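Local coordinates for protein 2-CYS peroxiredoxin (PDB 2H01) that probably reduces hydrogen peroxide and organic hydroperoxides to water and alcohols as a thiol-specific peroxidase of the peroxiredoxin family, at residues 40-45 against 77-82; 69-74 against 100-105. One frame throughout, in Å; residues are numbered along the deposited sequence.

Contact 1: 40-45 against 77-82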
ATOM      1  N   PRO A  40       6.470  -8.835   4.972  1.00 20.71           N
ATOM      2  CA  PRO A  40       7.525  -9.820   4.721  1.00 21.58           C
ATOM      3  C   PRO A  40       7.163 -11.005   3.825  1.00 21.70           C
ATOM      4  O   PRO A  40       7.680 -11.152   2.716  1.00 22.22           O
ATOM      5  CB  PRO A  40       7.907 -10.292   6.128  1.00 20.53           C
ATOM      6  CG  PRO A  40       7.561  -9.127   7.006  1.00 19.72           C
ATOM      7  CD  PRO A  40       6.251  -8.656   6.420  1.00 21.05           C
ATOM      8  N   LEU A  41       6.266 -11.848   4.320  1.00 21.53           N
ATOM      9  CA  LEU A  41       5.911 -13.062   3.606  1.00 21.85           C
ATOM     10  C   LEU A  41       4.497 -13.561   3.768  1.00 22.87           C
ATOM     11  O   LEU A  41       3.769 -13.183   4.684  1.00 23.64           O
ATOM     12  CB  LEU A  41       6.832 -14.195   4.057  1.00 21.42           C
ATOM     13  CG  LEU A  41       8.339 -14.031   3.907  1.00 19.63           C
ATOM     14  CD1 LEU A  41       9.039 -15.102   4.734  1.00 18.41           C
ATOM     15  CD2 LEU A  41       8.721 -14.122   2.435  1.00 21.32           C
ATOM     16  N   ASP A  42       4.154 -14.461   2.859  1.00 23.01           N
ATOM     17  CA  ASP A  42       2.878 -15.142   2.825  1.00 24.29           C
ATOM     18  C   ASP A  42       3.035 -16.399   3.688  1.00 25.49           C
ATOM     19  O   ASP A  42       4.151 -16.842   3.946  1.00 25.59           O
ATOM     20  CB  ASP A  42       2.577 -15.580   1.395  1.00 24.19           C
ATOM     21  CG  ASP A  42       2.055 -14.456   0.522  1.00 24.14           C
ATOM     22  OD1 ASP A  42       2.299 -13.261   0.809  1.00 24.97           O
ATOM     23  OD2 ASP A  42       1.406 -14.799  -0.481  1.00 24.51           O
ATOM     24  N   PHE A  43       1.919 -16.966   4.131  1.00 26.07           N
ATOM     25  CA  PHE A  43       1.933 -18.199   4.911  1.00 25.90           C
ATOM     26  C   PHE A  43       2.767 -18.310   6.200  1.00 26.12           C
ATOM     27  O   PHE A  43       3.000 -19.426   6.651  1.00 29.50           O
ATOM     28  CB  PHE A  43       2.323 -19.366   3.983  1.00 23.07           C
ATOM     29  CG  PHE A  43       1.232 -19.785   3.017  1.00 22.35           C
ATOM     30  CD1 PHE A  43       0.048 -20.354   3.482  1.00 21.77           C
ATOM     31  CD2 PHE A  43       1.410 -19.650   1.644  1.00 21.56           C
ATOM     32  CE1 PHE A  43      -0.942 -20.788   2.585  1.00 21.65           C
ATOM     33  CE2 PHE A  43       0.430 -20.079   0.739  1.00 21.76           C
ATOM     34  CZ  PHE A  43      -0.743 -20.649   1.208  1.00 21.31           C
ATOM     35  N   THR A  44       3.225 -17.207   6.797  1.00 25.59           N
ATOM     36  CA  THR A  44       4.007 -17.320   8.041  1.00 25.37           C
ATOM     37  C   THR A  44       3.068 -17.600   9.203  1.00 25.31           C
ATOM     38  O   THR A  44       1.866 -17.712   9.009  1.00 25.02           O
ATOM     39  CB  THR A  44       4.814 -16.028   8.395  1.00 25.91           C
ATOM     40  OG1 THR A  44       3.914 -14.993   8.819  1.00 27.87           O
ATOM     41  CG2 THR A  44       5.646 -15.555   7.195  1.00 25.85           C
ATOM     42  N   PHE A  45       3.612 -17.698  10.412  1.00 26.38           N
ATOM     43  CA  PHE A  45       2.787 -17.975  11.589  1.00 28.17           C
ATOM     44  C   PHE A  45       2.411 -16.714  12.357  1.00 28.78           C
ATOM     45  O   PHE A  45       1.841 -16.772  13.444  1.00 28.71           O
ATOM     46  CB  PHE A  45       3.489 -18.981  12.510  1.00 28.70           C
ATOM     47  CG  PHE A  45       3.719 -20.329  11.865  1.00 28.13           C
ATOM     48  CD1 PHE A  45       2.740 -20.901  11.051  1.00 27.49           C
ATOM     49  CD2 PHE A  45       4.902 -21.023  12.072  1.00 28.41           C
ATOM     50  CE1 PHE A  45       2.939 -22.138  10.454  1.00 27.86           C
ATOM     51  CE2 PHE A  45       5.115 -22.268  11.478  1.00 29.66           C
ATOM     52  CZ  PHE A  45       4.131 -22.829  10.666  1.00 28.84           C
ATOM     53  N   PHE A  77       1.576 -16.912  -7.652  1.00 24.05           N
ATOM     54  CA  PHE A  77       1.014 -18.231  -7.397  1.00 22.40           C
ATOM     55  C   PHE A  77       0.843 -18.459  -5.900  1.00 21.91           C
ATOM     56  O   PHE A  77      -0.157 -19.024  -5.464  1.00 22.68           O
ATOM     57  CB  PHE A  77       1.909 -19.302  -8.004  1.00 20.74           C
ATOM     58  CG  PHE A  77       2.007 -19.214  -9.492  1.00 19.13           C
ATOM     59  CD1 PHE A  77       0.951 -19.631 -10.293  1.00 18.85           C
ATOM     60  CD2 PHE A  77       3.138 -18.693 -10.096  1.00 18.00           C
ATOM     61  CE1 PHE A  77       1.018 -19.533 -11.675  1.00 19.37           C
ATOM     62  CE2 PHE A  77       3.216 -18.590 -11.482  1.00 17.79           C
ATOM     63  CZ  PHE A  77       2.152 -19.012 -12.275  1.00 18.00           C
ATOM     64  N   THR A  78       1.796 -18.048  -5.080  1.00 22.82           N
ATOM     65  CA  THR A  78       1.566 -18.218  -3.662  1.00 23.46           C
ATOM     66  C   THR A  78       0.601 -17.244  -3.010  1.00 22.74           C
ATOM     67  O   THR A  78      -0.020 -17.575  -2.013  1.00 22.17           O
ATOM     68  CB  THR A  78       2.819 -18.492  -2.831  1.00 22.70           C
ATOM     69  OG1 THR A  78       3.977 -18.409  -3.648  1.00 24.63           O
ATOM     70  CG2 THR A  78       3.022 -17.441  -1.803  1.00 24.83           C
ATOM     71  N   HIS A  79       0.438 -16.068  -3.609  1.00 22.30           N
ATOM     72  CA  HIS A  79      -0.616 -15.163  -3.143  1.00 21.95           C
ATOM     73  C   HIS A  79      -1.964 -15.848  -3.357  1.00 22.66           C
ATOM     74  O   HIS A  79      -2.803 -15.900  -2.462  1.00 23.31           O
ATOM     75  CB  HIS A  79      -0.631 -13.847  -3.943  1.00 20.19           C
ATOM     76  CG  HIS A  79       0.461 -12.889  -3.588  1.00 20.12           C
ATOM     77  ND1 HIS A  79       1.205 -12.995  -2.434  1.00 20.30           N
ATOM     78  CD2 HIS A  79       0.899 -11.772  -4.215  1.00 19.01           C
ATOM     79  CE1 HIS A  79       2.056 -11.988  -2.365  1.00 21.50           C
ATOM     80  NE2 HIS A  79       1.888 -11.230  -3.434  1.00 19.22           N
ATOM     81  N   LEU A  80      -2.173 -16.358  -4.562  1.00 23.92           N
ATOM     82  CA  LEU A  80      -3.426 -17.031  -4.893  1.00 24.36           C
ATOM     83  C   LEU A  80      -3.713 -18.164  -3.908  1.00 26.10           C
ATOM     84  O   LEU A  80      -4.807 -18.249  -3.341  1.00 25.66           O
ATOM     85  CB  LEU A  80      -3.371 -17.586  -6.317  1.00 22.38           C
ATOM     86  CG  LEU A  80      -4.602 -18.379  -6.756  1.00 22.39           C
ATOM     87  CD1 LEU A  80      -5.844 -17.486  -6.632  1.00 22.10           C
ATOM     88  CD2 LEU A  80      -4.425 -18.875  -8.195  1.00 20.07           C
ATOM     89  N   ALA A  81      -2.717 -19.025  -3.706  1.00 26.97           N
ATOM     90  CA  ALA A  81      -2.844 -20.148  -2.791  1.00 27.30           C
ATOM     91  C   ALA A  81      -3.126 -19.670  -1.370  1.00 27.11           C
ATOM     92  O   ALA A  81      -3.797 -20.362  -0.603  1.00 27.93           O
ATOM     93  CB  ALA A  81      -1.566 -20.990  -2.815  1.00 25.51           C
ATOM     94  N   TRP A  82      -2.616 -18.492  -1.019  1.00 27.34           N
ATOM     95  CA  TRP A  82      -2.826 -17.951   0.322  1.00 28.42           C
ATOM     96  C   TRP A  82      -4.239 -17.393   0.465  1.00 29.97           C
ATOM     97  O   TRP A  82      -4.806 -17.397   1.555  1.00 30.68           O
ATOM     98  CB  TRP A  82      -1.803 -16.858   0.622  1.00 28.87           C
ATOM     99  CG  TRP A  82      -1.649 -16.544   2.073  1.00 28.62           C
ATOM    100  CD1 TRP A  82      -1.845 -17.393   3.117  1.00 29.38           C
ATOM    101  CD2 TRP A  82      -1.129 -15.333   2.634  1.00 28.38           C
ATOM    102  NE1 TRP A  82      -1.473 -16.795   4.299  1.00 29.74           N
ATOM    103  CE2 TRP A  82      -1.028 -15.529   4.030  1.00 29.09           C
ATOM    104  CE3 TRP A  82      -0.733 -14.103   2.090  1.00 27.41           C
ATOM    105  CZ2 TRP A  82      -0.545 -14.541   4.894  1.00 29.32           C
ATOM    106  CZ3 TRP A  82      -0.253 -13.121   2.945  1.00 28.51           C
ATOM    107  CH2 TRP A  82      -0.161 -13.346   4.335  1.00 27.92           C
TER
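Asp42, Phe43 and Trp82 carry most of this contact, in which the loop after strand 33-38 of a thioredoxin-like peroxiredoxin fold lies against helix 76-83. The indole of Trp82, with CG anti to its backbone N (chi1 -162°), reaches from the helix to the loop and presents one face to the backbone there. Asp42 CA stands over the six-membered ring, 3.7 Å from its centroid and almost on the normal, while Phe43 N sits over the same face nearer the five-membered ring, 3.3 Å from Trp82 CE2. Beyond CA, Asp42 CG comes within 3.2 Å of Trp82 CE3, the carboxylate and indole planes 31° apart. The Phe43 ring meets the five-membered ring obliquely, with planes 44° apart. Trp82 CD1 lies over one face of the Phe43 ring, 3.5 Å from CD1 of Phe43, and Phe43 CZ reaches Ala81 CB at 4.1 Å. Trp82 NE1 is hydrogen-bonded to Gly90 O, which helps to fix how the indole is turned. Asp42 OD1 has Tyr39 OH and Ser72 OG as partners, a second grip that holds the carboxylate in place. The other oxygen takes the bond from the helix: Thr78 CG2 packs against Asp42 OD2, and His79 ND1 donates to OD2 from the syn side at 2.7 Å, with the oxygen in the imidazole plane.

Contact 2: 69-74 against 100-105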
ATOM      1  N   LEU A  69      -2.853  -1.622  -2.610  1.00 20.20           N
ATOM      2  CA  LEU A  69      -1.917  -2.560  -3.224  1.00 17.15           C
ATOM      3  C   LEU A  69      -1.026  -3.165  -2.140  1.00 17.09           C
ATOM      4  O   LEU A  69      -0.261  -2.459  -1.486  1.00 16.95           O
ATOM      5  CB  LEU A  69      -1.058  -1.857  -4.292  1.00 17.21           C
ATOM      6  CG  LEU A  69      -1.807  -1.311  -5.524  1.00 14.39           C
ATOM      7  CD1 LEU A  69      -0.830  -0.660  -6.480  1.00 14.29           C
ATOM      8  CD2 LEU A  69      -2.551  -2.440  -6.236  1.00 14.29           C
ATOM      9  N   GLY A  70      -1.161  -4.473  -1.938  1.00 18.41           N
ATOM     10  CA  GLY A  70      -0.359  -5.184  -0.955  1.00 20.49           C
ATOM     11  C   GLY A  70       0.821  -5.859  -1.633  1.00 21.17           C
ATOM     12  O   GLY A  70       0.654  -6.576  -2.611  1.00 21.65           O
ATOM     13  N   CYS A  71       2.020  -5.650  -1.110  1.00 21.51           N
ATOM     14  CA  CYS A  71       3.197  -6.225  -1.734  1.00 22.96           C
ATOM     15  C   CYS A  71       4.123  -7.022  -0.808  1.00 23.65           C
ATOM     16  O   CYS A  71       4.438  -6.584   0.301  1.00 23.78           O
ATOM     17  CB  CYS A  71       3.984  -5.093  -2.398  1.00 24.35           C
ATOM     18  SG  CYS A  71       5.518  -5.552  -3.239  1.00 27.54           S
ATOM     19  N   SER A  72       4.530  -8.205  -1.272  1.00 24.61           N
ATOM     20  CA  SER A  72       5.485  -9.064  -0.560  1.00 23.92           C
ATOM     21  C   SER A  72       6.325  -9.699  -1.665  1.00 24.47           C
ATOM     22  O   SER A  72       5.893  -9.774  -2.819  1.00 24.37           O
ATOM     23  CB  SER A  72       4.804 -10.165   0.259  1.00 22.84           C
ATOM     24  OG  SER A  72       4.599 -11.337  -0.510  1.00 20.29           O
ATOM     25  N   VAL A  73       7.519 -10.154  -1.326  1.00 24.86           N
ATOM     26  CA  VAL A  73       8.387 -10.741  -2.330  1.00 25.11           C
ATOM     27  C   VAL A  73       7.927 -12.106  -2.874  1.00 25.62           C
ATOM     28  O   VAL A  73       8.580 -12.670  -3.753  1.00 27.42           O
ATOM     29  CB  VAL A  73       9.836 -10.847  -1.790  1.00 23.21           C
ATOM     30  CG1 VAL A  73      10.315  -9.463  -1.331  1.00 21.38           C
ATOM     31  CG2 VAL A  73       9.898 -11.836  -0.653  1.00 24.19           C
ATOM     32  N   ASP A  74       6.837 -12.639  -2.328  1.00 24.66           N
ATOM     33  CA  ASP A  74       6.211 -13.873  -2.806  1.00 23.92           C
ATOM     34  C   ASP A  74       5.716 -13.805  -4.259  1.00 23.85           C
ATOM     35  O   ASP A  74       5.462 -12.735  -4.785  1.00 23.38           O
ATOM     36  CB  ASP A  74       5.047 -14.275  -1.885  1.00 26.42           C
ATOM     37  CG  ASP A  74       5.487 -14.629  -0.470  1.00 28.96           C
ATOM     38  OD1 ASP A  74       5.982 -15.733  -0.246  1.00 32.15           O
ATOM     39  OD2 ASP A  74       5.354 -13.876   0.500  1.00 29.75           O
ATOM     40  N   ILE A 100       0.230  -7.769  -5.151  1.00 20.00           N
ATOM     41  CA  ILE A 100       1.190  -7.869  -6.243  1.00 20.00           C
ATOM     42  C   ILE A 100       2.433  -8.642  -5.817  1.00 20.00           C
ATOM     43  O   ILE A 100       2.744  -8.722  -4.614  1.00 27.65           O
ATOM     44  CB  ILE A 100       1.585  -6.467  -6.744  1.00 20.00           C
ATOM     45  CG1 ILE A 100       2.208  -5.651  -5.608  1.00 20.00           C
ATOM     46  CG2 ILE A 100       0.376  -5.746  -7.322  1.00 20.00           C
ATOM     47  CD1 ILE A 100       2.839  -4.354  -6.065  1.00 20.00           C
ATOM     48  N   SER A 101       3.130  -8.996  -6.756  1.00 27.91           N
ATOM     49  CA  SER A 101       4.223  -9.913  -6.496  1.00 28.93           C
ATOM     50  C   SER A 101       5.556  -9.309  -6.867  1.00 29.38           C
ATOM     51  O   SER A 101       5.805  -9.035  -8.041  1.00 30.50           O
ATOM     52  CB  SER A 101       4.006 -11.212  -7.280  1.00 29.70           C
ATOM     53  OG  SER A 101       5.146 -12.059  -7.221  1.00 33.25           O
ATOM     54  N   ASP A 102       6.399  -9.145  -5.853  1.00 30.12           N
ATOM     55  CA  ASP A 102       7.733  -8.571  -5.979  1.00 29.55           C
ATOM     56  C   ASP A 102       8.837  -9.631  -6.035  1.00 30.03           C
ATOM     57  O   ASP A 102       9.714  -9.662  -5.191  1.00 29.18           O
ATOM     58  CB  ASP A 102       7.999  -7.578  -4.845  1.00 31.22           C
ATOM     59  CG  ASP A 102       9.250  -6.753  -5.064  1.00 33.41           C
ATOM     60  OD1 ASP A 102       9.679  -6.608  -6.218  1.00 33.58           O
ATOM     61  OD2 ASP A 102       9.878  -6.222  -4.140  1.00 33.86           O
ATOM     62  N   ILE A 103       8.788 -10.481  -7.052  1.00 20.00           N
ATOM     63  CA  ILE A 103       9.561 -11.709  -7.065  1.00 20.00           C
ATOM     64  C   ILE A 103      11.030 -11.531  -7.401  1.00 20.00           C
ATOM     65  O   ILE A 103      11.836 -12.382  -7.092  1.00 31.59           O
ATOM     66  CB  ILE A 103       8.940 -12.766  -7.982  1.00 20.00           C
ATOM     67  CG1 ILE A 103       9.879 -13.951  -8.106  1.00 20.00           C
ATOM     68  CG2 ILE A 103       8.684 -12.208  -9.348  1.00 20.00           C
ATOM     69  CD1 ILE A 103       9.215 -15.247  -7.899  1.00 20.00           C
ATOM     70  N   SER A 104      11.369 -10.422  -8.038  1.00 30.04           N
ATOM     71  CA  SER A 104      12.757 -10.024  -8.192  1.00 30.22           C
ATOM     72  C   SER A 104      13.293  -9.215  -7.025  1.00 29.87           C
ATOM     73  O   SER A 104      14.478  -8.952  -6.945  1.00 29.96           O
ATOM     74  CB  SER A 104      12.962  -9.286  -9.514  1.00 27.80           C
ATOM     75  OG  SER A 104      12.701  -7.910  -9.397  1.00 25.66           O
ATOM     76  N   LYS A 105      12.404  -8.825  -6.125  1.00 30.72           N
ATOM     77  CA  LYS A 105      12.757  -7.984  -4.990  1.00 31.55           C
ATOM     78  C   LYS A 105      13.021  -6.524  -5.357  1.00 32.12           C
ATOM     79  O   LYS A 105      13.334  -5.716  -4.495  1.00 32.78           O
ATOM     80  CB  LYS A 105      13.936  -8.560  -4.223  1.00 30.90           C
ATOM     81  CG  LYS A 105      13.610  -9.825  -3.476  1.00 31.06           C
ATOM     82  CD  LYS A 105      14.761 -10.309  -2.632  1.00 29.36           C
ATOM     83  CE  LYS A 105      14.692 -11.798  -2.445  1.00 28.11           C
ATOM     84  NZ  LYS A 105      13.480 -12.177  -1.711  1.00 26.77           N
TER
HETATM   85  O   HOH W   1      11.343 -13.159  -3.757  1.00 36.89           O
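Ser101 OG donates to Asp74 O at 2.5 Å, approaching in the carbonyl plane on a lone pair; OG is anti to the backbone N of Ser101 (chi1 171°), which carries it across to the end of the neighbouring segment. Two backbone bonds tie the edges together, Ile100 N to Gly70 O at 2.8 Å and Asp102 N to Ser72 O at 3.1 Å. Beyond the paired residues, Val73 CA approaches Asp102 O at 3.3 Å in a CA-H...O contact. A water extends the polar link by donating to Val73 O and accepting from Lys105 NZ, an amine that also bonds Ser118 O. The carboxylate of Asp102 turns to the start of helix 106-110, accepting from Ile107 N and Ala108 N. Cys71 and Ile100 share one face of the sheet, where Cys71 CB meets Ile100 CG1 at 3.7 Å and Cys71 SG rests on Asp102 CB. Farther out, the bent Lys105 chain crosses Val73, bringing NZ within 3.8 Å of Val73 CG2. Parallel strands 66-72 and 98-101, joined through helix 76-83, make up a beta-alpha-beta unit of the thioredoxin fold.

In the fold
Contact 1 and contact 2 show how one beta-alpha-beta unit is tied to the loop that leads toward the active site. Their centres are 10 Å apart, and two probable hydrogen bonds join them: Asp42 N to Asp74 OD2 at 2.7 Å and His79 NE2 to Ile100 O at 2.9 Å. His79 thus spans both contacts, with one ring nitrogen serving the loop and the other the strand, and its CE1 packs on Ser72 OG at 3.2 Å. The site itself lies nearer contact 1: the side chain of Trp82 is about 8 Å from that of Cys47, the predicted peroxidatic cysteine, whereas contact 2 lies away from it.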